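PDB 4XVH: carbohydrate esterase family 2 (CE2) from Chaetomium olivicolor, which probably removes acetyl groups from xylan and related plant polysaccharides, joining a jelly-roll beta-sandwich domain to an SGNH-type hydrolase domain. Local coordinates for residues V228-Q240 and T273-L285. Sequence-based numbering, arbitrary orientation.
Sequences VAAYTDAMVKFVQ and TQTNAIKNAVSRL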
loop_
_atom_site.group_PDB
_atom_site.type_symbol
_atom_site.label_atom_id
_atom_site.label_comp_id
_atom_site.label_asym_id
_atom_site.label_seq_id
_atom_site.Cartn_x
_atom_site.Cartn_y
_atom_site.Cartn_z
ATOM N N VAL A 228 -2.793 -3.973 25.363
ATOM C CA VAL A 228 -1.462 -4.066 24.770
ATOM C C VAL A 228 -1.031 -5.501 24.521
ATOM O O VAL A 228 -0.429 -5.814 23.473
ATOM C CB VAL A 228 -0.414 -3.367 25.638
ATOM C CG1 VAL A 228 0.983 -3.543 25.045
ATOM C CG2 VAL A 228 -0.744 -1.881 25.733
ATOM N N ALA A 229 -1.362 -6.370 25.471
ATOM C CA ALA A 229 -1.007 -7.768 25.383
ATOM C C ALA A 229 -1.689 -8.381 24.180
ATOM O O ALA A 229 -1.074 -9.146 23.435
ATOM C CB ALA A 229 -1.390 -8.509 26.665
ATOM N N ALA A 230 -2.958 -8.032 23.978
ATOM C CA ALA A 230 -3.704 -8.531 22.823
ATOM C C ALA A 230 -3.118 -7.987 21.524
ATOM O O ALA A 230 -3.019 -8.709 20.526
ATOM C CB ALA A 230 -5.169 -8.171 22.937
ATOM N N TYR A 231 -2.707 -6.723 21.525
ATOM C CA TYR A 231 -2.095 -6.139 20.311
ATOM C C TYR A 231 -0.805 -6.904 19.953
ATOM O O TYR A 231 -0.593 -7.335 18.807
ATOM C CB TYR A 231 -1.817 -4.655 20.538
ATOM C CG TYR A 231 -1.041 -3.944 19.440
ATOM C CD1 TYR A 231 -1.630 -3.653 18.211
ATOM C CD2 TYR A 231 0.264 -3.529 19.665
ATOM C CE1 TYR A 231 -0.913 -2.999 17.218
ATOM C CE2 TYR A 231 0.995 -2.883 18.686
ATOM C CZ TYR A 231 0.418 -2.605 17.472
ATOM O OH TYR A 231 1.171 -1.944 16.521
ATOM N N THR A 232 0.030 -7.108 20.962
ATOM C CA THR A 232 1.261 -7.877 20.814
ATOM C C THR A 232 0.988 -9.305 20.326
ATOM O O THR A 232 1.612 -9.779 19.370
ATOM C CB THR A 232 2.005 -7.950 22.156
ATOM O OG1 THR A 232 2.185 -6.631 22.684
ATOM C CG2 THR A 232 3.364 -8.637 21.989
ATOM N N ASP A 233 0.080 -9.995 21.027
ATOM C CA ASP A 233 -0.262 -11.372 20.680
ATOM C C ASP A 233 -0.759 -11.457 19.231
ATOM O O ASP A 233 -0.439 -12.401 18.517
ATOM C CB ASP A 233 -1.340 -11.932 21.614
ATOM C CG ASP A 233 -0.835 -12.236 23.032
ATOM O OD1 ASP A 233 0.389 -12.227 23.280
ATOM O OD2 ASP A 233 -1.699 -12.499 23.910
ATOM N N ALA A 234 -1.566 -10.479 18.812
ATOM C CA ALA A 234 -2.129 -10.461 17.472
ATOM C C ALA A 234 -1.083 -10.212 16.406
ATOM O O ALA A 234 -1.176 -10.732 15.278
ATOM C CB ALA A 234 -3.195 -9.397 17.362
ATOM N N MET A 235 -0.120 -9.363 16.739
ATOM C CA MET A 235 0.973 -9.089 15.809
ATOM C C MET A 235 1.763 -10.394 15.558
ATOM O O MET A 235 2.075 -10.725 14.428
ATOM C CB MET A 235 1.880 -7.993 16.367
ATOM C CG MET A 235 3.007 -7.588 15.425
ATOM S SD MET A 235 2.411 -6.685 13.937
ATOM C CE MET A 235 2.145 -5.017 14.574
ATOM N N VAL A 236 2.051 -11.139 16.622
ATOM C CA VAL A 236 2.745 -12.413 16.464
ATOM C C VAL A 236 1.906 -13.371 15.605
ATOM O O VAL A 236 2.392 -13.943 14.631
ATOM C CB VAL A 236 3.065 -13.033 17.835
ATOM C CG1 VAL A 236 3.557 -14.473 17.681
ATOM C CG2 VAL A 236 4.110 -12.168 18.555
ATOM N N LYS A 237 0.621 -13.478 15.919
ATOM C CA LYS A 237 -0.256 -14.383 15.191
ATOM C C LYS A 237 -0.403 -14.018 13.692
ATOM O O LYS A 237 -0.437 -14.902 12.825
ATOM C CB LYS A 237 -1.625 -14.407 15.885
ATOM C CG LYS A 237 -2.636 -15.356 15.270
ATOM C CD LYS A 237 -2.148 -16.809 15.334
ATOM C CE LYS A 237 -3.299 -17.788 15.039
ATOM N NZ LYS A 237 -4.125 -17.271 13.890
ATOM N N PHE A 238 -0.491 -12.718 13.395
ATOM C CA PHE A 238 -0.647 -12.250 12.018
ATOM C C PHE A 238 0.600 -12.652 11.192
ATOM O O PHE A 238 0.488 -13.202 10.106
ATOM C CB PHE A 238 -0.861 -10.729 11.977
ATOM C CG PHE A 238 -1.197 -10.188 10.599
ATOM C CD1 PHE A 238 -1.826 -10.993 9.657
ATOM C CD2 PHE A 238 -0.877 -8.886 10.253
ATOM C CE1 PHE A 238 -2.126 -10.510 8.374
ATOM C CE2 PHE A 238 -1.177 -8.388 8.987
ATOM C CZ PHE A 238 -1.814 -9.229 8.036
ATOM N N VAL A 239 1.778 -12.402 11.738
ATOM C CA VAL A 239 2.987 -12.834 11.073
ATOM C C VAL A 239 3.015 -14.363 10.925
ATOM O O VAL A 239 3.310 -14.886 9.841
ATOM C CB VAL A 239 4.230 -12.325 11.824
ATOM C CG1 VAL A 239 5.484 -13.004 11.299
ATOM C CG2 VAL A 239 4.333 -10.766 11.668
ATOM N N GLN A 240 2.680 -15.093 11.988
ATOM C CA GLN A 240 2.677 -16.539 11.884
ATOM C C GLN A 240 1.699 -16.971 10.785
ATOM O O GLN A 240 2.005 -17.872 9.998
ATOM C CB GLN A 240 2.329 -17.169 13.230
ATOM C CG GLN A 240 3.468 -17.056 14.234
ATOM C CD GLN A 240 3.067 -17.443 15.645
ATOM O OE1 GLN A 240 1.888 -17.489 15.980
ATOM N NE2 GLN A 240 4.052 -17.731 16.476
ATOM N N THR A 273 4.664 3.009 24.089
ATOM C CA THR A 273 3.883 1.796 24.365
ATOM C C THR A 273 3.797 0.896 23.107
ATOM O O THR A 273 4.017 -0.323 23.192
ATOM C CB THR A 273 2.470 2.140 24.861
ATOM O OG1 THR A 273 2.568 2.901 26.074
ATOM C CG2 THR A 273 1.673 0.874 25.159
ATOM N N GLN A 274 3.485 1.493 21.950
ATOM C CA GLN A 274 3.428 0.728 20.694
ATOM C C GLN A 274 4.789 0.171 20.327
ATOM O O GLN A 274 4.902 -0.960 19.852
ATOM C CB GLN A 274 2.937 1.572 19.516
ATOM C CG GLN A 274 2.705 0.726 18.243
ATOM C CD GLN A 274 2.750 1.534 16.964
ATOM O OE1 GLN A 274 3.348 2.619 16.916
ATOM N NE2 GLN A 274 2.102 1.010 15.906
ATOM N N THR A 275 5.818 0.983 20.541
ATOM C CA THR A 275 7.161 0.595 20.155
ATOM C C THR A 275 7.603 -0.621 20.933
ATOM O O THR A 275 8.090 -1.595 20.357
ATOM C CB THR A 275 8.139 1.746 20.359
ATOM O OG1 THR A 275 7.763 2.804 19.470
ATOM C CG2 THR A 275 9.569 1.298 20.069
ATOM N N ASN A 276 7.377 -0.592 22.243
ATOM C CA ASN A 276 7.759 -1.727 23.080
ATOM C C ASN A 276 6.966 -2.987 22.745
ATOM O O ASN A 276 7.512 -4.099 22.750
ATOM C CB ASN A 276 7.581 -1.370 24.566
ATOM C CG ASN A 276 8.629 -0.370 25.050
ATOM O OD1 ASN A 276 9.712 -0.282 24.475
ATOM N ND2 ASN A 276 8.319 0.362 26.129
ATOM N N ALA A 277 5.671 -2.817 22.473
ATOM C CA ALA A 277 4.833 -3.949 22.082
ATOM C C ALA A 277 5.349 -4.608 20.794
ATOM O O ALA A 277 5.415 -5.837 20.693
ATOM C CB ALA A 277 3.403 -3.517 21.908
ATOM N N ILE A 278 5.750 -3.798 19.829
ATOM C CA ILE A 278 6.251 -4.354 18.589
ATOM C C ILE A 278 7.584 -5.072 18.801
ATOM O O ILE A 278 7.787 -6.171 18.275
ATOM C CB ILE A 278 6.366 -3.243 17.496
ATOM C CG1 ILE A 278 4.954 -2.860 17.033
ATOM C CG2 ILE A 278 7.223 -3.696 16.305
ATOM C CD1 ILE A 278 4.897 -1.615 16.137
ATOM N N LYS A 279 8.463 -4.479 19.599
ATOM C CA LYS A 279 9.745 -5.106 19.891
ATOM C C LYS A 279 9.542 -6.434 20.579
ATOM O O LYS A 279 10.246 -7.418 20.303
ATOM C CB LYS A 279 10.611 -4.190 20.764
ATOM C CG LYS A 279 11.089 -2.919 20.026
ATOM C CD LYS A 279 12.016 -2.111 20.919
ATOM C CE LYS A 279 12.638 -0.917 20.199
ATOM N NZ LYS A 279 13.496 -0.109 21.148
ATOM N N ASN A 280 8.589 -6.463 21.500
ATOM C CA ASN A 280 8.204 -7.726 22.124
ATOM C C ASN A 280 7.775 -8.762 21.083
ATOM O O ASN A 280 8.233 -9.897 21.116
ATOM C CB ASN A 280 7.078 -7.504 23.142
ATOM C CG ASN A 280 7.595 -7.070 24.498
ATOM O OD1 ASN A 280 8.783 -7.211 24.798
ATOM N ND2 ASN A 280 6.699 -6.551 25.335
ATOM N N ALA A 281 6.898 -8.372 20.162
ATOM C CA ALA A 281 6.472 -9.261 19.080
ATOM C C ALA A 281 7.669 -9.755 18.268
ATOM O O ALA A 281 7.778 -10.949 17.960
ATOM C CB ALA A 281 5.452 -8.548 18.163
ATOM N N VAL A 282 8.569 -8.835 17.926
ATOM C CA VAL A 282 9.780 -9.192 17.181
ATOM C C VAL A 282 10.607 -10.212 17.945
ATOM O O VAL A 282 11.046 -11.206 17.383
ATOM C CB VAL A 282 10.634 -7.953 16.871
ATOM C CG1 VAL A 282 12.052 -8.359 16.420
ATOM C CG2 VAL A 282 9.934 -7.102 15.822
ATOM N N SER A 283 10.786 -9.990 19.241
ATOM C CA SER A 283 11.498 -10.953 20.083
ATOM C C SER A 283 10.841 -12.352 20.047
ATOM O O SER A 283 11.535 -13.365 19.937
ATOM C CB SER A 283 11.572 -10.422 21.514
ATOM O OG SER A 283 12.349 -11.266 22.349
ATOM N N ARG A 284 9.509 -12.415 20.106
ATOM C CA ARG A 284 8.825 -13.707 20.078
ATOM C C ARG A 284 8.929 -14.370 18.691
ATOM O O ARG A 284 8.937 -15.601 18.585
ATOM C CB ARG A 284 7.349 -13.572 20.484
ATOM C CG ARG A 284 7.097 -12.826 21.807
ATOM C CD ARG A 284 6.058 -13.504 22.689
ATOM N NE ARG A 284 4.740 -13.703 22.080
ATOM C CZ ARG A 284 3.637 -13.037 22.430
ATOM N NH1 ARG A 284 3.676 -12.110 23.386
ATOM N NH2 ARG A 284 2.487 -13.295 21.819
ATOM N N LEU A 285 9.038 -13.562 17.638
ATOM C CA LEU A 285 8.996 -14.108 16.279
ATOM C C LEU A 285 10.334 -14.658 15.800
ATOM O O LEU A 285 10.383 -15.482 14.896
ATOM C CB LEU A 285 8.505 -13.039 15.304
ATOM C CG LEU A 285 7.014 -12.736 15.403
ATOM C CD1 LEU A 285 6.686 -11.417 14.657
ATOM C CD2 LEU A 285 6.161 -13.897 14.890
HETATM O O HOH W 1 1.629 -10.296 25.190
HETATM O O HOH W 2 3.916 -6.273 24.689
#
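T232 drops as a knob into a hole formed by A277, N280, A281 and R284, where two helices come close, their axes approaching to 8.8 Å at a crossing angle of -40°. With OG1 anti to its carbonyl carbon (chi1 -53°), the hydroxyl lies back along its own helix and donates to V228 O, yet still rests 3.4 Å from A277 CB. Water 2 bridges this OG1 to N280 ND2, while the methyl CG2 lies against R284 NH1. Small alanines allow the closeness: A277 CB meets the Y231 ring at its edge, in plane, and A281 CB lies against M235 CG at 3.8 Å. Y231 reaches along the inner side of the pair, where its OH receives a nearly straight bond from Q274 NE2 (3.2 Å, 162°), with ring and amide planes inclined to each other. The same OH also bonds L212 O, and Q274 OE1 takes S256 N, tying helix 228-243 to the residue after strand 207-211 and helix 270-285 to the segment after strand 250-254. On the outer side R284 bends at chi2 and chi3 to bring NH2 within 2.8 Å of D233 OD1, a salt bridge that meets OD1 on its anti side but well out of the carboxylate plane, with carboxylate and guanidinium tilted against each other. V236 CG2 sits over one face of that guanidinium, and water 1 lies at its edge. Toward the C-terminal ends, L285 CD2 packs against V239 CG1 at 3.8 Å and also touches V236. M235 and V239 continue onto strand 250-254, and I278 onto strands 250-254 and 289-292: neighbouring helices flanking one face of the parallel sheet in the alpha/beta fold of SGNH hydrolases.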